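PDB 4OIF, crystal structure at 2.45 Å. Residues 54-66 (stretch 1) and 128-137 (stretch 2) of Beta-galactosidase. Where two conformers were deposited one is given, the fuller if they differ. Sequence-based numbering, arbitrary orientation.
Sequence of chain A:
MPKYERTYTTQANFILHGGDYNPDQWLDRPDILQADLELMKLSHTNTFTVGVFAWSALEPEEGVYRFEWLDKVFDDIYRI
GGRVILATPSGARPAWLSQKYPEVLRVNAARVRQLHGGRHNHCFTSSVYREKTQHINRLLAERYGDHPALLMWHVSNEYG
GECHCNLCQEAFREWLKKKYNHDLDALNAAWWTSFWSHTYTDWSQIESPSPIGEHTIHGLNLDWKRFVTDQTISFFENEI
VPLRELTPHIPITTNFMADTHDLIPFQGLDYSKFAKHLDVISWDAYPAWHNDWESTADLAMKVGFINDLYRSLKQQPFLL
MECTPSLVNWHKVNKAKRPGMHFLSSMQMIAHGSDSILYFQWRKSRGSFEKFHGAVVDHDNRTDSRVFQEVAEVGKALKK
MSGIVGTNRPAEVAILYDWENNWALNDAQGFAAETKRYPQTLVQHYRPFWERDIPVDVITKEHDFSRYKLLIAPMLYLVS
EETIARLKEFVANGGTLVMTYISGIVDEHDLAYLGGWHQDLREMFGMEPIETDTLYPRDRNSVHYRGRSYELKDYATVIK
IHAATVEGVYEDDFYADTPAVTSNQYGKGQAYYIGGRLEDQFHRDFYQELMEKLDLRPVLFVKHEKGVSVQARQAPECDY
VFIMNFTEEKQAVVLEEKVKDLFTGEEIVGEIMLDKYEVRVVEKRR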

ATOM      1  N   ALA A  54      19.283 -10.113  28.246  1.00 15.06           N
ATOM      2  CA  ALA A  54      20.532 -10.760  28.645  1.00  8.21           C
ATOM      3  C   ALA A  54      20.445 -12.278  28.844  1.00 10.90           C
ATOM      4  O   ALA A  54      21.375 -12.880  29.393  1.00 13.97           O
ATOM      5  CB  ALA A  54      21.042 -10.114  29.907  1.00  8.44           C
ATOM      6  N   TRP A  55      19.362 -12.897  28.377  1.00 10.05           N
ATOM      7  CA  TRP A  55      19.173 -14.333  28.573  1.00  8.78           C
ATOM      8  C   TRP A  55      20.333 -15.139  27.984  1.00 10.24           C
ATOM      9  O   TRP A  55      20.919 -16.006  28.644  1.00  7.90           O
ATOM     10  CB  TRP A  55      17.846 -14.793  27.959  1.00  5.91           C
ATOM     11  CG  TRP A  55      17.349 -16.115  28.519  1.00  8.45           C
ATOM     12  CD1 TRP A  55      18.102 -17.110  29.073  1.00  5.23           C
ATOM     13  CD2 TRP A  55      15.987 -16.567  28.583  1.00  8.43           C
ATOM     14  NE1 TRP A  55      17.300 -18.156  29.468  1.00 10.74           N
ATOM     15  CE2 TRP A  55      15.997 -17.845  29.187  1.00  5.97           C
ATOM     16  CE3 TRP A  55      14.762 -16.016  28.188  1.00  6.39           C
ATOM     17  CZ2 TRP A  55      14.834 -18.578  29.404  1.00  8.00           C
ATOM     18  CZ3 TRP A  55      13.607 -16.747  28.411  1.00  9.13           C
ATOM     19  CH2 TRP A  55      13.651 -18.014  29.015  1.00  4.98           C
ATOM     20  N   SER A  56      20.665 -14.835  26.741  1.00  7.45           N
ATOM     21  CA  SER A  56      21.727 -15.536  26.053  1.00  5.75           C
ATOM     22  C   SER A  56      23.076 -15.301  26.740  1.00 10.18           C
ATOM     23  O   SER A  56      23.980 -16.121  26.623  1.00  9.04           O
ATOM     24  CB  SER A  56      21.764 -15.099  24.588  1.00 10.52           C
ATOM     25  OG  SER A  56      22.994 -15.415  23.982  1.00 20.27           O
ATOM     26  N   ALA A  57      23.211 -14.193  27.465  1.00 10.27           N
ATOM     27  CA  ALA A  57      24.443 -13.922  28.201  1.00  8.67           C
ATOM     28  C   ALA A  57      24.435 -14.622  29.550  1.00 12.32           C
ATOM     29  O   ALA A  57      25.488 -14.932  30.101  1.00 12.47           O
ATOM     30  CB  ALA A  57      24.638 -12.424  28.391  1.00  8.77           C
ATOM     31  N   LEU A  58      23.238 -14.841  30.085  1.00  7.20           N
ATOM     32  CA  LEU A  58      23.072 -15.488  31.375  1.00  7.51           C
ATOM     33  C   LEU A  58      23.075 -17.009  31.230  1.00 14.68           C
ATOM     34  O   LEU A  58      23.576 -17.729  32.091  1.00  9.46           O
ATOM     35  CB  LEU A  58      21.769 -15.031  32.031  1.00  7.28           C
ATOM     36  CG  LEU A  58      21.770 -13.570  32.464  1.00  7.52           C
ATOM     37  CD1 LEU A  58      20.376 -13.129  32.871  1.00  6.49           C
ATOM     38  CD2 LEU A  58      22.738 -13.427  33.621  1.00 10.32           C
ATOM     39  N   GLU A  59      22.501 -17.497  30.137  1.00  8.82           N
ATOM     40  CA  GLU A  59      22.438 -18.930  29.899  1.00  8.10           C
ATOM     41  C   GLU A  59      22.799 -19.183  28.437  1.00  5.83           C
ATOM     42  O   GLU A  59      21.931 -19.413  27.599  1.00  5.13           O
ATOM     43  CB  GLU A  59      21.044 -19.470  30.249  1.00  9.43           C
ATOM     44  CG  GLU A  59      20.924 -20.988  30.304  1.00 10.34           C
ATOM     45  CD  GLU A  59      19.526 -21.465  30.716  1.00 13.26           C
ATOM     46  OE1 GLU A  59      18.616 -20.618  30.840  1.00  7.63           O
ATOM     47  OE2 GLU A  59      19.342 -22.687  30.909  1.00 13.42           O
ATOM     48  N   PRO A  60      24.096 -19.112  28.128  1.00  7.30           N
ATOM     49  CA  PRO A  60      24.583 -19.214  26.752  1.00  9.45           C
ATOM     50  C   PRO A  60      24.161 -20.522  26.085  1.00 13.09           C
ATOM     51  O   PRO A  60      23.810 -20.541  24.906  1.00  5.93           O
ATOM     52  CB  PRO A  60      26.103 -19.124  26.918  1.00  5.46           C
ATOM     53  CG  PRO A  60      26.356 -19.396  28.332  1.00  6.30           C
ATOM     54  CD  PRO A  60      25.197 -18.862  29.065  1.00  7.15           C
ATOM     55  N   GLU A  61      24.186 -21.605  26.851  1.00  9.51           N
ATOM     56  CA  GLU A  61      23.573 -22.854  26.430  1.00 14.51           C
ATOM     57  C   GLU A  61      22.675 -23.343  27.555  1.00 12.63           C
ATOM     58  O   GLU A  61      22.811 -22.877  28.686  1.00 11.97           O
ATOM     59  CB  GLU A  61      24.646 -23.883  26.074  1.00 17.68           C
ATOM     60  CG  GLU A  61      25.485 -23.446  24.890  1.00 20.71           C
ATOM     61  CD  GLU A  61      26.816 -24.138  24.829  1.00 42.81           C
ATOM     62  OE1 GLU A  61      27.096 -24.968  25.727  1.00 39.92           O
ATOM     63  OE2 GLU A  61      27.578 -23.845  23.880  1.00 52.61           O
ATOM     64  N   GLU A  62      21.763 -24.269  27.257  1.00 10.07           N
ATOM     65  CA  GLU A  62      20.794 -24.722  28.256  1.00 10.92           C
ATOM     66  C   GLU A  62      21.478 -25.314  29.504  1.00 21.93           C
ATOM     67  O   GLU A  62      22.384 -26.143  29.400  1.00 17.10           O
ATOM     68  CB  GLU A  62      19.833 -25.736  27.641  1.00 24.42           C
ATOM     69  CG  GLU A  62      18.540 -25.935  28.438  1.00 14.41           C
ATOM     70  CD  GLU A  62      17.537 -26.804  27.713  1.00 14.88           C
ATOM     71  OE1 GLU A  62      17.866 -27.289  26.611  1.00 17.50           O
ATOM     72  OE2 GLU A  62      16.417 -26.999  28.234  1.00 23.41           O
ATOM     73  N   GLY A  63      21.060 -24.842  30.682  1.00 21.47           N
ATOM     74  CA  GLY A  63      21.562 -25.347  31.952  1.00 13.30           C
ATOM     75  C   GLY A  63      22.979 -24.917  32.283  1.00 14.16           C
ATOM     76  O   GLY A  63      23.556 -25.345  33.279  1.00 22.82           O
ATOM     77  N   VAL A  64      23.534 -24.065  31.434  1.00 16.26           N
ATOM     78  CA  VAL A  64      24.898 -23.586  31.572  1.00 12.71           C
ATOM     79  C   VAL A  64      24.882 -22.088  31.846  1.00 14.87           C
ATOM     80  O   VAL A  64      24.626 -21.296  30.941  1.00 16.18           O
ATOM     81  CB  VAL A  64      25.702 -23.863  30.299  1.00 11.65           C
ATOM     82  CG1 VAL A  64      27.142 -23.446  30.478  1.00 10.44           C
ATOM     83  CG2 VAL A  64      25.588 -25.330  29.908  1.00  9.43           C
ATOM     84  N   TYR A  65      25.165 -21.692  33.082  1.00 13.16           N
ATOM     85  CA  TYR A  65      24.966 -20.297  33.478  1.00 13.64           C
ATOM     86  C   TYR A  65      26.239 -19.483  33.613  1.00 18.78           C
ATOM     87  O   TYR A  65      27.313 -19.998  33.933  1.00 19.95           O
ATOM     88  CB  TYR A  65      24.183 -20.233  34.785  1.00  8.36           C
ATOM     89  CG  TYR A  65      22.847 -20.912  34.666  1.00 14.68           C
ATOM     90  CD1 TYR A  65      21.784 -20.285  34.014  1.00  9.47           C
ATOM     91  CD2 TYR A  65      22.649 -22.194  35.180  1.00  9.37           C
ATOM     92  CE1 TYR A  65      20.557 -20.915  33.877  1.00 15.86           C
ATOM     93  CE2 TYR A  65      21.420 -22.836  35.054  1.00 13.34           C
ATOM     94  CZ  TYR A  65      20.379 -22.192  34.402  1.00 19.81           C
ATOM     95  OH  TYR A  65      19.159 -22.818  34.284  1.00  9.70           O
ATOM     96  N   ARG A  66      26.084 -18.192  33.350  1.00 14.03           N
ATOM     97  CA  ARG A  66      27.165 -17.230  33.405  1.00 13.03           C
ATOM     98  C   ARG A  66      26.694 -15.987  34.130  1.00 16.52           C
ATOM     99  O   ARG A  66      26.378 -14.992  33.482  1.00 14.62           O
ATOM    100  CB  ARG A  66      27.632 -16.856  32.002  1.00 12.77           C
ATOM    101  CG  ARG A  66      28.309 -17.975  31.247  1.00 18.40           C
ATOM    102  CD  ARG A  66      29.702 -18.240  31.778  1.00 20.84           C
ATOM    103  NE  ARG A  66      30.360 -19.272  30.984  1.00 51.64           N
ATOM    104  CZ  ARG A  66      30.371 -20.568  31.287  1.00 41.39           C
ATOM    105  NH1 ARG A  66      29.770 -21.009  32.388  1.00 28.81           N
ATOM    106  NH2 ARG A  66      30.995 -21.424  30.487  1.00 35.38           N
TER
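Stretch 2 (128-137) VYREKTQHIN

Stretch 2 is helical over its whole length, from Val128 to Asn137, and the helix extends beyond both ends. Phi and psi stay between -59/-33 and -71/-47, and the regular i to i+4 bonds run from Lys132 N to Val128 O through Asn137 N to Thr133 O. Stretch 1 is mostly loop, with a short helix at 55-58, a type II turn from Glu61 to Val64, and an irregular course otherwise. The helix runs past stretch 1 with its Ile136 end near Trp55 (CA to CA 8.5 Å) and its Lys132 region nearest Glu62 (CA to CA 10.0 Å). The chain order is therefore reversed between these two points. No hydrogen bond joins the stretches directly. The contact buries 416 Å² and is largely a matter of side chains packed around Trp55.

Val128 makes no contact. Tyr129 comes next, and its CA-to-CB bond points sideways. Its chi1 is t (-159°), and the end of the side chain comes nearer to stretch 1. Tyr129 OH lies 3.3 Å from Trp55 CZ3, at the edge of the indole and near its plane. Tyr129 CE1 is 3.6 Å from the same Trp55 CZ3. The two six-membered rings are inclined by 30°, with centroids 5.7 Å apart. They are slid so far that they barely overlap.

Arg130 and Glu131 do not reach stretch 1. The CA-to-CB bond of Lys132 points toward stretch 1. Its side chain extends to Glu62, where Lys132 NZ and Glu62 OE2 form a salt bridge at 3.5 Å. Lys132 CE is closer still to Glu62 OE2, at 3.2 Å, so the carboxylate lies beside the end of the chain as well as near the charge. Nearer the backbone, Lys132 CB is 4.1 Å from Trp55 CZ2.

Thr133 has chi1 p (59°) and places its methyl, CG2, 3.5 Å from Trp55 CH2. Gln134 makes no contact. The CA-to-CB bond of His135 points toward stretch 1, and His135 CD2 is 3.8 Å from Tyr65 OH, which lies at the edge of the imidazole. Water 1 links the two side chains. The oxygen of water 1 is hydrogen-bonded with His135 NE2 at 2.7 Å and weakly with Tyr65 OH at 3.5 Å.

Ile136 gives the helix its most extensive contact with stretch 1. Its CA-to-CB bond points toward stretch 1, and both chi angles are t. The methyl CD1 sits over one face of Trp55, 3.7 Å from the centroid of the five-membered ring, in a CH-pi contact. Ile136 CD1 is 3.4 Å from Trp55 NE1 and 4.4 Å from Leu58 CB. Trp55 NE1 donates a hydrogen bond to Glu59 OE1 at 3.1 Å, which ties the indole to its own stretch. Glu59 OE2 in turn accepts from Gly63 N at 2.8 Å, which links the Glu59 side chain to the turn. Asn137 closes the stretch without touching stretch 1.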

ATOM      1  N   VAL A 128       6.305 -24.659  28.239  1.00  6.01           N
ATOM      2  CA  VAL A 128       7.749 -24.685  28.273  1.00  7.35           C
ATOM      3  C   VAL A 128       8.306 -23.282  28.505  1.00 16.81           C
ATOM      4  O   VAL A 128       9.188 -23.091  29.344  1.00 14.26           O
ATOM      5  CB  VAL A 128       8.306 -25.273  26.977  1.00  9.92           C
ATOM      6  CG1 VAL A 128       9.776 -24.893  26.795  1.00  7.28           C
ATOM      7  CG2 VAL A 128       8.105 -26.773  26.971  1.00  3.30           C
ATOM      8  N   TYR A 129       7.778 -22.294  27.790  1.00  7.02           N
ATOM      9  CA  TYR A 129       8.320 -20.956  27.920  1.00  8.71           C
ATOM     10  C   TYR A 129       7.955 -20.358  29.281  1.00  8.30           C
ATOM     11  O   TYR A 129       8.761 -19.653  29.899  1.00 11.72           O
ATOM     12  CB  TYR A 129       7.845 -20.051  26.780  1.00  7.13           C
ATOM     13  CG  TYR A 129       8.762 -18.877  26.628  1.00 10.87           C
ATOM     14  CD1 TYR A 129      10.126 -19.069  26.418  1.00  6.59           C
ATOM     15  CD2 TYR A 129       8.288 -17.579  26.740  1.00  9.62           C
ATOM     16  CE1 TYR A 129      10.986 -18.001  26.300  1.00  5.21           C
ATOM     17  CE2 TYR A 129       9.144 -16.500  26.618  1.00  6.93           C
ATOM     18  CZ  TYR A 129      10.490 -16.716  26.402  1.00  8.32           C
ATOM     19  OH  TYR A 129      11.341 -15.639  26.274  1.00  9.20           O
ATOM     20  N   ARG A 130       6.751 -20.661  29.752  1.00  7.98           N
ATOM     21  CA  ARG A 130       6.323 -20.240  31.083  1.00 14.60           C
ATOM     22  C   ARG A 130       7.253 -20.798  32.161  1.00 12.23           C
ATOM     23  O   ARG A 130       7.695 -20.065  33.064  1.00 13.45           O
ATOM     24  CB  ARG A 130       4.870 -20.663  31.333  1.00 12.18           C
ATOM     25  CG  ARG A 130       3.876 -19.735  30.662  1.00  8.80           C
ATOM     26  CD  ARG A 130       2.458 -20.267  30.664  1.00  8.71           C
ATOM     27  NE  ARG A 130       1.560 -19.328  29.987  1.00  9.55           N
ATOM     28  CZ  ARG A 130       0.723 -18.502  30.612  1.00  8.65           C
ATOM     29  NH1 ARG A 130       0.648 -18.512  31.937  1.00  5.50           N
ATOM     30  NH2 ARG A 130      -0.050 -17.682  29.912  1.00  7.45           N
ATOM     31  N   GLU A 131       7.589 -22.080  32.030  1.00 12.44           N
ATOM     32  CA  GLU A 131       8.499 -22.727  32.974  1.00 12.44           C
ATOM     33  C   GLU A 131       9.949 -22.222  32.906  1.00 10.42           C
ATOM     34  O   GLU A 131      10.569 -21.982  33.945  1.00 11.57           O
ATOM     35  CB  GLU A 131       8.462 -24.242  32.776  1.00  8.00           C
ATOM     36  CG  GLU A 131       7.174 -24.867  33.311  1.00 31.72           C
ATOM     37  CD  GLU A 131       7.006 -26.337  32.946  1.00 41.51           C
ATOM     38  OE1 GLU A 131       8.009 -26.984  32.563  1.00 29.22           O
ATOM     39  OE2 GLU A 131       5.860 -26.842  33.043  1.00 33.98           O
ATOM     40  N   LYS A 132      10.492 -22.053  31.705  1.00  6.47           N
ATOM     41  CA  LYS A 132      11.871 -21.599  31.586  0.63  7.91           C
ATOM     42  C   LYS A 132      12.024 -20.145  32.048  1.00 11.24           C
ATOM     43  O   LYS A 132      13.007 -19.812  32.755  1.00 10.05           O
ATOM     44  CB  LYS A 132      12.367 -21.772  30.152  0.63 10.46           C
ATOM     45  CG  LYS A 132      12.462 -23.237  29.709  0.63 11.40           C
ATOM     46  CD  LYS A 132      13.896 -23.651  29.406  0.63 15.47           C
ATOM     47  CE  LYS A 132      14.009 -25.153  29.136  0.63 20.46           C
ATOM     48  NZ  LYS A 132      13.800 -26.009  30.357  0.63 13.62           N
ATOM     49  N   THR A 133      11.058 -19.291  31.697  1.00  8.11           N
ATOM     50  CA  THR A 133      11.138 -17.909  32.141  1.00  7.25           C
ATOM     51  C   THR A 133      10.933 -17.836  33.651  1.00  8.36           C
ATOM     52  O   THR A 133      11.666 -17.126  34.347  1.00  8.35           O
ATOM     53  CB  THR A 133      10.120 -16.998  31.426  1.00  7.24           C
ATOM     54  OG1 THR A 133       8.795 -17.476  31.661  1.00 11.41           O
ATOM     55  CG2 THR A 133      10.396 -16.961  29.925  1.00  6.01           C
ATOM     56  N   GLN A 134       9.958 -18.575  34.177  1.00  9.96           N
ATOM     57  CA  GLN A 134       9.801 -18.557  35.623  1.00  5.49           C
ATOM     58  C   GLN A 134      11.066 -19.040  36.326  1.00  7.23           C
ATOM     59  O   GLN A 134      11.451 -18.496  37.352  1.00 10.30           O
ATOM     60  CB  GLN A 134       8.621 -19.397  36.078  1.00 10.64           C
ATOM     61  CG  GLN A 134       8.273 -19.106  37.534  1.00 16.14           C
ATOM     62  CD  GLN A 134       7.266 -20.065  38.126  1.00 10.60           C
ATOM     63  OE1 GLN A 134       7.633 -21.076  38.724  1.00 14.45           O
ATOM     64  NE2 GLN A 134       5.988 -19.738  37.989  1.00  7.60           N
ATOM     65  N   HIS A 135      11.729 -20.046  35.765  1.00 11.59           N
ATOM     66  CA  HIS A 135      12.907 -20.609  36.420  1.00  8.59           C
ATOM     67  C   HIS A 135      14.098 -19.648  36.420  1.00 10.09           C
ATOM     68  O   HIS A 135      14.761 -19.448  37.452  1.00  7.06           O
ATOM     69  CB  HIS A 135      13.316 -21.918  35.759  1.00  9.69           C
ATOM     70  CG  HIS A 135      14.518 -22.546  36.390  1.00 15.16           C
ATOM     71  ND1 HIS A 135      14.548 -22.926  37.715  1.00 15.15           N
ATOM     72  CD2 HIS A 135      15.748 -22.823  35.891  1.00 12.91           C
ATOM     73  CE1 HIS A 135      15.736 -23.428  38.000  1.00 18.45           C
ATOM     74  NE2 HIS A 135      16.482 -23.379  36.909  1.00 18.52           N
ATOM     75  N   ILE A 136      14.394 -19.056  35.270  1.00  7.76           N
ATOM     76  CA  ILE A 136      15.486 -18.101  35.276  1.00  5.53           C
ATOM     77  C   ILE A 136      15.128 -16.874  36.150  1.00  8.24           C
ATOM     78  O   ILE A 136      15.993 -16.300  36.825  1.00 11.01           O
ATOM     79  CB  ILE A 136      15.872 -17.686  33.854  1.00  9.21           C
ATOM     80  CG1 ILE A 136      17.202 -16.938  33.879  1.00 10.03           C
ATOM     81  CG2 ILE A 136      14.775 -16.874  33.183  1.00  5.88           C
ATOM     82  CD1 ILE A 136      17.861 -16.884  32.534  1.00 12.87           C
ATOM     83  N   ASN A 137      13.856 -16.492  36.186  1.00  4.53           N
ATOM     84  CA  ASN A 137      13.462 -15.438  37.105  1.00  5.07           C
ATOM     85  C   ASN A 137      13.800 -15.844  38.526  1.00  9.22           C
ATOM     86  O   ASN A 137      14.343 -15.050  39.306  1.00  8.90           O
ATOM     87  CB  ASN A 137      11.983 -15.128  36.971  1.00  6.73           C
ATOM     88  CG  ASN A 137      11.664 -14.446  35.670  1.00  6.87           C
ATOM     89  OD1 ASN A 137      12.523 -14.326  34.802  1.00 11.51           O
ATOM     90  ND2 ASN A 137      10.429 -14.005  35.517  1.00  9.40           N
TER
HETATM   91  O   HOH W   1      19.060 -23.995  37.547  1.00 17.45           O